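Long-range contacts in beta-d-glucoside glucohydrolase (Hypocrea jecorina, PDB 3ZZ1), which probably hydrolyses terminal, non-reducing beta-D-glucosyl residues to release beta-D-glucose, a step in cellulose degradation: residues S591-G596 and Q612-V617; I637-S642 and V687-S692. One frame throughout, in Å; residues are numbered along the deposited sequence. Where two conformers were deposited one is given.

Both contacts lie in the C-terminal beta-sandwich region, on the same side of the chain's centre, with their centres about 12 Å apart. Each is partly buried and has an exposed margin. In contact 1, S591 and A615 pair within one sheet, and T592 and A593 continue the contact into the loop beyond it. Contact 2 joins the turn after strand 629-638 to the loop between strands 685-688 and 691-698 and to the start of strand 691-698. Contact 1 has a direct backbone hydrogen bond and small apolar groups. Contact 2 has no direct hydrogen bond and relies on proline rings and bridging water. The two meet where G596 N probably donates to V688 O, at 2.9 Å.

Contact 1: S591-G596 and Q612-V617; sequences STAKSG and QNVATV
V614 has the largest share of the surface buried here, and A593 covers it from the loop that follows strand 582-591. The CB atoms of A593 and V614 are 3.8 Å apart. V614 CG2 also reaches A593 CB, at 3.9 Å. It does so because it sits between the backbone N and the carbonyl carbon of V614. The contact is therefore made by one methyl and the branch point of the valine.

S591 pairs with A615 as an antiparallel, non-hydrogen-bonded pair, and their side chains lie on the same face of the sheet. S591 OG is anti to its backbone N (chi1 -177°). It lies 3.8 Å from A615 CB, a van der Waals contact.

Between these two side-chain contacts runs one backbone bond. T592 N donates to V614 O at 3.0 Å, almost straight (175° at the hydrogen). Water 1 lies 2.6 Å from T592 OG1 and adds a weak bond to V614 O. That oxygen thus accepts one nearly straight backbone bond and a weak one from water. K594 NZ donates to T592 O at 2.8 Å, from above the carbonyl plane, within the same loop.

V614 and A615 both face I671 of strand 664-672, which makes a classic beta bulge. Strand 613-623 is the middle of its three-stranded antiparallel sheet, between 582-591 and 664-672. L676 touches A593 and V614. L710 of strand 704-712, in another sheet, packs on S591 and A615, so this pair also takes part in the sheet-on-sheet packing of the beta-sandwich.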
loop_
_atom_site.group_PDB
_atom_site.type_symbol
_atom_site.label_atom_id
_atom_site.label_comp_id
_atom_site.label_asym_id
_atom_site.label_seq_id
_atom_site.Cartn_x
_atom_site.Cartn_y
_atom_site.Cartn_z
ATOM N N SER A 591 -2.428 -31.054 -4.196
ATOM C CA SER A 591 -3.726 -30.510 -3.830
ATOM C C SER A 591 -4.651 -31.526 -3.173
ATOM O O SER A 591 -4.755 -32.671 -3.617
ATOM C CB SER A 591 -4.417 -29.919 -5.062
ATOM O OG SER A 591 -5.653 -29.325 -4.707
ATOM N N THR A 592 -5.323 -31.081 -2.114
ATOM C CA THR A 592 -6.383 -31.852 -1.464
ATOM C C THR A 592 -7.678 -31.028 -1.425
ATOM O O THR A 592 -8.636 -31.380 -0.736
ATOM C CB THR A 592 -5.985 -32.277 -0.034
ATOM O OG1 THR A 592 -5.622 -31.120 0.729
ATOM C CG2 THR A 592 -4.812 -33.257 -0.063
ATOM N N ALA A 593 -7.698 -29.939 -2.192
ATOM C CA ALA A 593 -8.805 -28.985 -2.174
ATOM C C ALA A 593 -10.125 -29.624 -2.599
ATOM O O ALA A 593 -10.191 -30.301 -3.629
ATOM C CB ALA A 593 -8.486 -27.795 -3.056
ATOM N N LYS A 594 -11.161 -29.398 -1.791
ATOM C CA LYS A 594 -12.512 -29.888 -2.068
ATOM C C LYS A 594 -13.461 -28.731 -2.382
ATOM O O LYS A 594 -13.305 -27.625 -1.857
ATOM C CB LYS A 594 -13.059 -30.698 -0.878
ATOM C CG LYS A 594 -12.190 -31.874 -0.422
ATOM C CD LYS A 594 -12.107 -32.980 -1.475
ATOM C CE LYS A 594 -11.328 -34.191 -0.962
ATOM N NZ LYS A 594 -9.905 -33.856 -0.639
ATOM N N SER A 595 -14.453 -28.998 -3.227
ATOM C CA SER A 595 -15.383 -27.968 -3.681
ATOM C C SER A 595 -16.443 -27.588 -2.644
ATOM O O SER A 595 -16.619 -28.266 -1.630
ATOM C CB SER A 595 -16.068 -28.417 -4.969
ATOM O OG SER A 595 -16.835 -29.587 -4.755
ATOM N N GLY A 596 -17.149 -26.498 -2.920
ATOM C CA GLY A 596 -18.300 -26.091 -2.124
ATOM C C GLY A 596 -18.042 -24.846 -1.299
ATOM O O GLY A 596 -16.968 -24.239 -1.396
ATOM N N GLN A 612 -6.682 -21.395 5.542
ATOM C CA GLN A 612 -5.925 -22.637 5.670
ATOM C C GLN A 612 -5.499 -23.165 4.303
ATOM O O GLN A 612 -6.229 -23.028 3.318
ATOM C CB GLN A 612 -6.719 -23.690 6.444
ATOM C CG GLN A 612 -6.643 -23.500 7.956
ATOM C CD GLN A 612 -7.620 -24.369 8.734
ATOM O OE1 GLN A 612 -8.638 -24.825 8.206
ATOM N NE2 GLN A 612 -7.320 -24.588 10.009
ATOM N N ASN A 613 -4.311 -23.757 4.257
ATOM C CA ASN A 613 -3.742 -24.268 3.019
ATOM C C ASN A 613 -4.427 -25.539 2.527
ATOM O O ASN A 613 -4.672 -26.470 3.303
ATOM C CB ASN A 613 -2.239 -24.495 3.180
ATOM C CG ASN A 613 -1.461 -23.193 3.298
ATOM O OD1 ASN A 613 -1.819 -22.172 2.696
ATOM N ND2 ASN A 613 -0.384 -23.222 4.075
ATOM N N VAL A 614 -4.736 -25.560 1.236
ATOM C CA VAL A 614 -5.374 -26.712 0.600
ATOM C C VAL A 614 -4.530 -27.268 -0.547
ATOM O O VAL A 614 -4.789 -28.370 -1.027
ATOM C CB VAL A 614 -6.784 -26.367 0.059
ATOM C CG1 VAL A 614 -7.767 -26.150 1.194
ATOM C CG2 VAL A 614 -6.735 -25.144 -0.851
ATOM N N ALA A 615 -3.537 -26.492 -0.986
ATOM C CA ALA A 615 -2.686 -26.871 -2.116
ATOM C C ALA A 615 -1.311 -26.203 -2.075
ATOM O O ALA A 615 -1.105 -25.205 -1.373
ATOM C CB ALA A 615 -3.383 -26.556 -3.436
ATOM N N THR A 616 -0.380 -26.766 -2.840
ATOM C CA THR A 616 0.995 -26.281 -2.913
ATOM C C THR A 616 1.502 -26.397 -4.352
ATOM O O THR A 616 1.470 -27.477 -4.948
ATOM C CB THR A 616 1.923 -27.073 -1.957
ATOM O OG1 THR A 616 1.411 -27.007 -0.619
ATOM C CG2 THR A 616 3.347 -26.510 -1.972
ATOM N N VAL A 617 1.941 -25.274 -4.908
ATOM C CA VAL A 617 2.513 -25.248 -6.246
ATOM C C VAL A 617 3.996 -24.895 -6.146
ATOM O O VAL A 617 4.373 -23.933 -5.466
ATOM C CB VAL A 617 1.752 -24.265 -7.195
ATOM C CG1 VAL A 617 2.385 -24.247 -8.580
ATOM C CG2 VAL A 617 0.289 -24.658 -7.321
HETATM O O HOH W 1 -3.256 -30.150 1.086
#

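Contact 2: I637-S642 and V687-S692; sequences ITYPSS and VVPSGS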
loop_
_atom_site.group_PDB
_atom_site.type_symbol
_atom_site.label_atom_id
_atom_site.label_comp_id
_atom_site.label_asym_id
_atom_site.label_seq_id
_atom_site.Cartn_x
_atom_site.Cartn_y
_atom_site.Cartn_z
ATOM N N ILE A 637 -3.738 -17.953 -11.317
ATOM C CA ILE A 637 -4.746 -19.000 -11.407
ATOM C C ILE A 637 -5.914 -18.569 -12.300
ATOM O O ILE A 637 -6.382 -17.428 -12.238
ATOM C CB ILE A 637 -5.214 -19.480 -9.998
ATOM C CG1 ILE A 637 -4.022 -20.019 -9.194
ATOM C CG2 ILE A 637 -6.295 -20.559 -10.110
ATOM C CD1 ILE A 637 -4.382 -20.629 -7.838
ATOM N N THR A 638 -6.327 -19.487 -13.171
ATOM C CA THR A 638 -7.523 -19.345 -13.997
ATOM C C THR A 638 -8.569 -20.304 -13.432
ATOM O O THR A 638 -8.318 -21.501 -13.322
ATOM C CB THR A 638 -7.208 -19.692 -15.477
ATOM O OG1 THR A 638 -6.245 -18.759 -15.986
ATOM C CG2 THR A 638 -8.468 -19.654 -16.353
ATOM N N TYR A 639 -9.726 -19.771 -13.050
ATOM C CA TYR A 639 -10.798 -20.583 -12.468
ATOM C C TYR A 639 -11.482 -21.403 -13.565
ATOM O O TYR A 639 -11.411 -21.035 -14.734
ATOM C CB TYR A 639 -11.813 -19.683 -11.746
ATOM C CG TYR A 639 -11.392 -19.217 -10.357
ATOM C CD1 TYR A 639 -10.066 -18.867 -10.075
ATOM C CD2 TYR A 639 -12.324 -19.114 -9.330
ATOM C CE1 TYR A 639 -9.684 -18.440 -8.807
ATOM C CE2 TYR A 639 -11.951 -18.683 -8.056
ATOM C CZ TYR A 639 -10.630 -18.349 -7.804
ATOM O OH TYR A 639 -10.257 -17.926 -6.549
ATOM N N PRO A 640 -12.139 -22.526 -13.200
ATOM C CA PRO A 640 -12.903 -23.257 -14.213
ATOM C C PRO A 640 -13.860 -22.321 -14.959
ATOM O O PRO A 640 -14.380 -21.367 -14.367
ATOM C CB PRO A 640 -13.695 -24.275 -13.388
ATOM C CG PRO A 640 -12.881 -24.487 -12.168
ATOM C CD PRO A 640 -12.209 -23.179 -11.878
ATOM N N SER A 641 -14.069 -22.581 -16.247
ATOM C CA SER A 641 -14.943 -21.742 -17.073
ATOM C C SER A 641 -16.431 -21.933 -16.753
ATOM O O SER A 641 -17.271 -21.159 -17.208
ATOM C CB SER A 641 -14.674 -21.984 -18.564
ATOM O OG SER A 641 -13.355 -21.592 -18.919
ATOM N N SER A 642 -16.748 -22.956 -15.965
ATOM C CA SER A 642 -18.118 -23.175 -15.505
ATOM C C SER A 642 -18.487 -22.260 -14.324
ATOM O O SER A 642 -19.665 -21.999 -14.074
ATOM C CB SER A 642 -18.326 -24.639 -15.133
ATOM O OG SER A 642 -17.325 -25.058 -14.231
ATOM N N VAL A 687 -16.995 -19.763 -2.131
ATOM C CA VAL A 687 -17.227 -21.076 -2.713
ATOM C C VAL A 687 -16.064 -21.457 -3.623
ATOM O O VAL A 687 -15.600 -20.640 -4.421
ATOM C CB VAL A 687 -18.568 -21.106 -3.507
ATOM C CG1 VAL A 687 -18.807 -22.479 -4.163
ATOM C CG2 VAL A 687 -19.749 -20.728 -2.595
ATOM N N VAL A 688 -15.587 -22.690 -3.478
ATOM C CA VAL A 688 -14.640 -23.272 -4.421
ATOM C C VAL A 688 -15.432 -24.031 -5.480
ATOM O O VAL A 688 -16.094 -25.024 -5.164
ATOM C CB VAL A 688 -13.652 -24.247 -3.735
ATOM C CG1 VAL A 688 -12.719 -24.876 -4.765
ATOM C CG2 VAL A 688 -12.845 -23.534 -2.652
ATOM N N PRO A 689 -15.377 -23.569 -6.741
ATOM C CA PRO A 689 -16.063 -24.306 -7.806
ATOM C C PRO A 689 -15.341 -25.605 -8.144
ATOM O O PRO A 689 -14.123 -25.692 -7.972
ATOM C CB PRO A 689 -15.987 -23.349 -8.999
ATOM C CG PRO A 689 -14.760 -22.532 -8.744
ATOM C CD PRO A 689 -14.663 -22.383 -7.254
ATOM N N SER A 690 -16.093 -26.607 -8.594
ATOM C CA SER A 690 -15.490 -27.842 -9.074
ATOM C C SER A 690 -14.959 -27.622 -10.489
ATOM O O SER A 690 -15.377 -26.690 -11.184
ATOM C CB SER A 690 -16.493 -28.998 -9.034
ATOM O OG SER A 690 -17.520 -28.827 -9.990
ATOM N N GLY A 691 -14.023 -28.470 -10.902
ATOM C CA GLY A 691 -13.438 -28.370 -12.227
ATOM C C GLY A 691 -11.930 -28.217 -12.207
ATOM O O GLY A 691 -11.294 -28.335 -11.152
ATOM N N SER A 692 -11.371 -27.952 -13.384
ATOM C CA SER A 692 -9.936 -27.814 -13.567
ATOM C C SER A 692 -9.526 -26.340 -13.553
ATOM O O SER A 692 -9.974 -25.543 -14.390
ATOM C CB SER A 692 -9.507 -28.484 -14.876
ATOM O OG SER A 692 -8.097 -28.528 -14.980
HETATM O O HOH W 2 -9.608 -23.202 -16.083
HETATM O O HOH W 3 -17.837 -24.798 -11.652
#
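The Y639 ring is met obliquely by P689, whose CG lies 4.2 Å from Y639 CD2. F693 meets the same ring edge-to-face, and the Y639 hydroxyl is hydrogen-bonded to S677 O and R652 NH2. The tyrosine is thus fixed by neighbours beyond the two segments. The side chains of P640 and P689 cross at about a right angle, with P640 CD 4.1 Å from P689 CG. P640 also lies against the backbone of S690 to S692, where strand 691-698 begins, with its CG 3.5 Å from S690 O. G691 passes close by. A side-chain carbon there would come to 3.0 Å from P640 CB, a clash.

An alanine in place of P640 would lack CG and CD, and would probably open a gap beside P689 CG and S690 O and let the turn backbone move more freely.

Two waters join the polar groups. Water 3 donates to S690 O at 3.1 Å and is 2.6 Å from S642 OG, which is placed between its backbone N and carbonyl carbon (chi1 52°). Water 2 lies between S692 O and Y639 O. It probably donates to S692 O; the bond to Y639 O is weak and less certain.

No hydrogen bond runs directly from one segment to the other. The fit of ring carbons joins these parts of the fibronectin type III-like domain, and water links their polar groups.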